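PDB 5LKW: putative OmpA family lipoprotein from Burkholderia cenocepacia, which probably links the outer membrane to peptidoglycan as part of the Tol-Pal system and binds diaminopimelic acid, a peptidoglycan component, through its OmpA-like domain. Local coordinates for residues A39-L42 / Q47-V50; P100-H105 / A111-A116. All coordinates share one frame; numbering follows the deposited sequence.

Interaction 1: A39-L42 / Q47-V50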
loop_
_atom_site.group_PDB
_atom_site.type_symbol
_atom_site.label_atom_id
_atom_site.label_comp_id
_atom_site.label_asym_id
_atom_site.label_seq_id
_atom_site.Cartn_x
_atom_site.Cartn_y
_atom_site.Cartn_z
ATOM N N ALA A 39 0.128 -11.942 2.076
ATOM C CA ALA A 39 -0.731 -12.600 3.066
ATOM C C ALA A 39 -0.114 -13.915 3.578
ATOM O O ALA A 39 -0.104 -14.163 4.782
ATOM C CB ALA A 39 -2.123 -12.857 2.510
ATOM N N GLN A 40 0.388 -14.730 2.654
ATOM C CA GLN A 40 1.000 -16.009 2.997
ATOM C C GLN A 40 2.227 -15.773 3.882
ATOM O O GLN A 40 2.364 -16.400 4.937
ATOM C CB GLN A 40 1.371 -16.795 1.723
ATOM C CG GLN A 40 1.704 -18.279 1.899
ATOM C CD GLN A 40 0.752 -19.015 2.836
ATOM O OE1 GLN A 40 -0.476 -18.951 2.689
ATOM N NE2 GLN A 40 1.322 -19.740 3.795
ATOM N N TYR A 41 3.090 -14.841 3.480
ATOM C CA TYR A 41 4.209 -14.462 4.318
ATOM C C TYR A 41 3.769 -14.027 5.728
ATOM O O TYR A 41 4.235 -14.583 6.725
ATOM C CB TYR A 41 5.099 -13.412 3.641
ATOM C CG TYR A 41 6.268 -13.029 4.511
ATOM C CD1 TYR A 41 7.546 -13.538 4.274
ATOM C CD2 TYR A 41 6.090 -12.181 5.580
ATOM C CE1 TYR A 41 8.621 -13.181 5.074
ATOM C CE2 TYR A 41 7.155 -11.825 6.400
ATOM C CZ TYR A 41 8.417 -12.316 6.143
ATOM O OH TYR A 41 9.460 -11.942 6.986
ATOM N N LEU A 42 2.851 -13.073 5.809
ATOM C CA LEU A 42 2.312 -12.608 7.091
ATOM C C LEU A 42 1.719 -13.707 8.051
ATOM O O LEU A 42 2.095 -13.788 9.228
ATOM C CB LEU A 42 1.325 -11.448 6.871
ATOM C CG LEU A 42 1.998 -10.107 6.473
ATOM C CD1 LEU A 42 0.966 -9.052 6.082
ATOM C CD2 LEU A 42 2.923 -9.569 7.565
ATOM N N GLN A 47 4.890 -12.890 14.003
ATOM C CA GLN A 47 5.756 -11.898 14.630
ATOM C C GLN A 47 5.948 -10.651 13.731
ATOM O O GLN A 47 6.159 -9.536 14.231
ATOM C CB GLN A 47 7.103 -12.577 14.924
ATOM C CG GLN A 47 8.054 -12.778 13.706
ATOM C CD GLN A 47 7.955 -14.141 12.949
ATOM O OE1 GLN A 47 7.149 -15.013 13.274
ATOM N NE2 GLN A 47 8.815 -14.307 11.937
ATOM N N ARG A 48 5.852 -10.870 12.412
ATOM C CA ARG A 48 5.986 -9.824 11.383
ATOM C C ARG A 48 4.854 -8.822 11.344
ATOM O O ARG A 48 3.707 -9.183 11.192
ATOM C CB ARG A 48 6.141 -10.442 9.993
ATOM C CG ARG A 48 7.547 -10.785 9.660
ATOM C CD ARG A 48 8.376 -9.497 9.635
ATOM N NE ARG A 48 9.713 -9.755 9.121
ATOM C CZ ARG A 48 10.683 -8.851 9.050
ATOM N NH1 ARG A 48 10.480 -7.594 9.442
ATOM N NH2 ARG A 48 11.847 -9.209 8.553
ATOM N N HIS A 49 5.227 -7.552 11.455
ATOM C CA HIS A 49 4.318 -6.437 11.362
ATOM C C HIS A 49 4.590 -5.579 10.103
ATOM O O HIS A 49 5.738 -5.341 9.736
ATOM C CB HIS A 49 4.390 -5.615 12.639
ATOM C CG HIS A 49 3.644 -6.236 13.783
ATOM N ND1 HIS A 49 3.809 -7.557 14.152
ATOM C CD2 HIS A 49 2.715 -5.724 14.627
ATOM C CE1 HIS A 49 3.027 -7.831 15.181
ATOM N NE2 HIS A 49 2.360 -6.732 15.495
ATOM N N VAL A 50 3.519 -5.125 9.463
ATOM C CA VAL A 50 3.639 -4.350 8.231
ATOM C C VAL A 50 2.862 -3.062 8.458
ATOM O O VAL A 50 1.757 -3.067 8.985
ATOM C CB VAL A 50 3.114 -5.143 6.980
ATOM C CG1 VAL A 50 1.615 -5.436 7.074
ATOM C CG2 VAL A 50 3.420 -4.429 5.684
#
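Tyr41 and Leu42, near the end of helix 32-44, meet Arg48 and Val50 where the chain turns back into strand 50-55, a helix-to-strand connection within the OmpA-like alpha/beta fold of Pal. Arg48 is the side chain that ties the two together. Its CB touches both helix residues, 4.1 Å from Leu42 CD2 and a similar distance from Tyr41 CE2. The next atom, CG, comes up to the edge of the tyrosine ring, close to its plane, and stops 3.4 Å from Tyr41 CE2. A bend at chi2 (-63°) then turns the chain along the ring toward the hydroxyl: CD passes near Tyr41 OH, and NE gives it a hydrogen bond of 3.1 Å. That bond is bent, 137° at the hydrogen, and the oxygen sits 29° out of the guanidinium plane. Arginine suits the place because its methylenes line the aromatic edge while its polar end meets the phenol oxygen, which is also hydrogen-bonded to the carboxylate of Asp4. With CG anti to its backbone N, Tyr41 carries its hydroxyl to Arg48. Leu42 touches Tyr120 of strand 115-120, and its branched apolar end suits this buried place. Its two methyls meet different residues of the following segment; Leu42 and Val50 are both buried. Gln89 NE2 bridges the same two segments, hydrogen-bonded to the carbonyl oxygens of Leu42 and Arg48. Leu42 CD2 rests 3.7 Å from Arg48 O, and CD1 lies 3.8 Å from Val50 CG1.

Interaction 2: P100-H105 / A111-A116; sequences PQATGH and AQNRRA. With API (2,6-diaminopimelic acid), chain C.
With chi1 at -59°, CG of Asn113 stands anti to its own carbonyl carbon, and chi2 of -28° turns the amide so that both its ends face the backbone of Gln101 and Ala102. OD1 accepts a nearly straight bond from Ala102 N (3.0 Å, 171°), in the carbonyl plane and on a lone pair, and a weak one from Gln101 N. ND2 donates in its own amide plane to Ala102 O at 2.8 Å. Asparagine suits this buried place, since one short, flat group carries both donor and acceptor, and the paired bonds fix its rotation. Pro100 CB packs 3.6 Å from Asn113 ND2. The methyl of Ala102 lies 3.6 Å from Gln112 OE1. Arg115, bent at chi3, brings NH1 to Gln112 O (2.7 Å) within its guanidinium plane, and a water accepts a bond from NH1 and a weak one from Gln101 N. Arg114 points elsewhere, its CD 3.1 Å from OXT of the bound diaminopimelic acid, and its NH1 forms a salt bridge with Asp57, another pocket residue. The contact holds the loop after strand 90-96 against helix 107-113, just before strand 115-120, with Arg115 reaching strand 17-19 and Arg114 helix 62-82.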
loop_
_atom_site.group_PDB
_atom_site.type_symbol
_atom_site.label_atom_id
_atom_site.label_comp_id
_atom_site.label_asym_id
_atom_site.label_seq_id
_atom_site.Cartn_x
_atom_site.Cartn_y
_atom_site.Cartn_z
ATOM N N PRO A 100 5.434 12.927 -1.555
ATOM C CA PRO A 100 5.449 12.549 -2.984
ATOM C C PRO A 100 6.755 11.761 -3.307
ATOM O O PRO A 100 7.812 12.155 -2.852
ATOM C CB PRO A 100 5.356 13.924 -3.711
ATOM C CG PRO A 100 5.981 14.990 -2.662
ATOM C CD PRO A 100 5.470 14.405 -1.326
ATOM N N GLN A 101 6.693 10.626 -3.995
ATOM C CA GLN A 101 7.930 9.930 -4.422
ATOM C C GLN A 101 8.545 10.520 -5.734
ATOM O O GLN A 101 9.781 10.631 -5.871
ATOM C CB GLN A 101 7.652 8.417 -4.570
ATOM C CG GLN A 101 8.838 7.576 -4.213
ATOM C CD GLN A 101 9.254 7.768 -2.728
ATOM O OE1 GLN A 101 8.414 8.052 -1.850
ATOM N NE2 GLN A 101 10.559 7.639 -2.454
ATOM N N ALA A 102 7.671 10.922 -6.671
ATOM C CA ALA A 102 8.060 11.708 -7.849
ATOM C C ALA A 102 7.566 13.131 -7.640
ATOM O O ALA A 102 6.394 13.339 -7.208
ATOM C CB ALA A 102 7.401 11.095 -9.084
ATOM N N THR A 103 8.412 14.108 -7.946
ATOM C CA THR A 103 8.190 15.500 -7.508
ATOM C C THR A 103 7.723 16.461 -8.634
ATOM O O THR A 103 7.454 17.649 -8.367
ATOM C CB THR A 103 9.489 16.131 -6.831
ATOM O OG1 THR A 103 10.540 16.117 -7.798
ATOM C CG2 THR A 103 9.933 15.327 -5.537
ATOM N N GLY A 104 7.636 15.944 -9.859
ATOM C CA GLY A 104 7.006 16.614 -10.995
ATOM C C GLY A 104 5.479 16.840 -10.970
ATOM O O GLY A 104 4.760 16.329 -10.126
ATOM N N HIS A 105 5.009 17.616 -11.944
ATOM C CA HIS A 105 3.665 18.141 -11.902
ATOM C C HIS A 105 3.085 17.762 -13.247
ATOM O O HIS A 105 2.859 18.576 -14.146
ATOM C CB HIS A 105 3.695 19.643 -11.540
ATOM C CG HIS A 105 4.529 19.960 -10.314
ATOM N ND1 HIS A 105 4.165 19.578 -9.038
ATOM C CD2 HIS A 105 5.734 20.585 -10.182
ATOM C CE1 HIS A 105 5.082 19.978 -8.173
ATOM N NE2 HIS A 105 6.050 20.589 -8.834
ATOM N N ALA A 111 0.807 9.712 -11.117
ATOM C CA ALA A 111 0.441 8.291 -11.123
ATOM C C ALA A 111 1.328 7.500 -10.177
ATOM O O ALA A 111 0.872 6.533 -9.526
ATOM C CB ALA A 111 0.467 7.702 -12.566
ATOM N N GLN A 112 2.593 7.911 -10.100
ATOM C CA GLN A 112 3.575 7.291 -9.228
ATOM C C GLN A 112 3.261 7.525 -7.745
ATOM O O GLN A 112 3.781 6.806 -6.908
ATOM C CB GLN A 112 4.934 7.888 -9.554
ATOM C CG GLN A 112 5.434 7.465 -11.019
ATOM C CD GLN A 112 6.772 8.088 -11.413
ATOM O OE1 GLN A 112 7.797 7.872 -10.723
ATOM N NE2 GLN A 112 6.772 8.907 -12.510
ATOM N N ASN A 113 2.491 8.588 -7.441
ATOM C CA ASN A 113 2.211 8.980 -6.088
ATOM C C ASN A 113 0.884 8.502 -5.568
ATOM O O ASN A 113 0.659 8.675 -4.367
ATOM C CB ASN A 113 2.354 10.515 -5.832
ATOM C CG ASN A 113 3.777 11.044 -6.157
ATOM O OD1 ASN A 113 4.780 10.318 -6.065
ATOM N ND2 ASN A 113 3.846 12.298 -6.589
ATOM N N ARG A 114 0.000 7.962 -6.447
ATOM C CA ARG A 114 -1.329 7.409 -6.062
ATOM C C ARG A 114 -1.069 5.958 -5.739
ATOM O O ARG A 114 -1.162 5.116 -6.610
ATOM C CB ARG A 114 -2.292 7.476 -7.230
ATOM C CG ARG A 114 -2.702 8.924 -7.638
ATOM C CD ARG A 114 -3.918 8.866 -8.594
ATOM N NE ARG A 114 -3.662 8.205 -9.884
ATOM C CZ ARG A 114 -3.072 8.776 -10.938
ATOM N NH1 ARG A 114 -2.669 10.058 -10.852
ATOM N NH2 ARG A 114 -2.932 8.076 -12.113
ATOM N N ARG A 115 -0.604 5.718 -4.524
ATOM C CA ARG A 115 0.178 4.535 -4.215
ATOM C C ARG A 115 0.023 4.166 -2.763
ATOM O O ARG A 115 -0.093 5.055 -1.887
ATOM C CB ARG A 115 1.681 4.798 -4.476
ATOM C CG ARG A 115 2.583 3.538 -4.616
ATOM C CD ARG A 115 4.126 3.930 -4.849
ATOM N NE ARG A 115 4.586 4.531 -3.606
ATOM C CZ ARG A 115 4.689 5.827 -3.334
ATOM N NH1 ARG A 115 4.473 6.776 -4.266
ATOM N NH2 ARG A 115 4.999 6.179 -2.083
ATOM N N ALA A 116 0.069 2.855 -2.496
ATOM C CA ALA A 116 0.123 2.354 -1.107
ATOM C C ALA A 116 1.284 1.433 -0.982
ATOM O O ALA A 116 1.423 0.533 -1.830
ATOM C CB ALA A 116 -1.220 1.582 -0.720
HETATM C C API C . -5.551 11.131 -6.166
HETATM C CA API C . -6.156 12.514 -6.144
HETATM C C3 API C . -6.581 13.133 -7.475
HETATM C C4 API C . -7.176 14.528 -7.195
HETATM C C5 API C . -8.552 14.790 -7.836
HETATM C C6 API C . -9.212 16.113 -7.402
HETATM O O API C . -4.509 11.015 -5.536
HETATM O OXT API C . -6.027 10.129 -6.749
HETATM N N API C . -5.124 13.381 -5.579
HETATM O O HOH W 1 4.457 9.076 -2.678
#

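Interactions 1 and 2 lie on opposite sides of the centre of the chain, their own centres about 26 Å apart, and share no segment. Both join a helix to a loop, and the four-stranded sheet connects them: residues 47-50 lead into strand 50-55, residues 111-116 into its antiparallel neighbour 115-120. Interaction 1 is the more buried, with one methyl-methyl contact, aliphatic packing on a tyrosine edge and one side-chain hydrogen bond, made by the partly exposed Arg48. Interaction 2 is partly buried and mainly polar, an asparagine amide serving loop backbone with exposed residues around it. It alone includes a residue of the diaminopimelic acid pocket, Arg114, whereas interaction 1 lies at the far end of the domain.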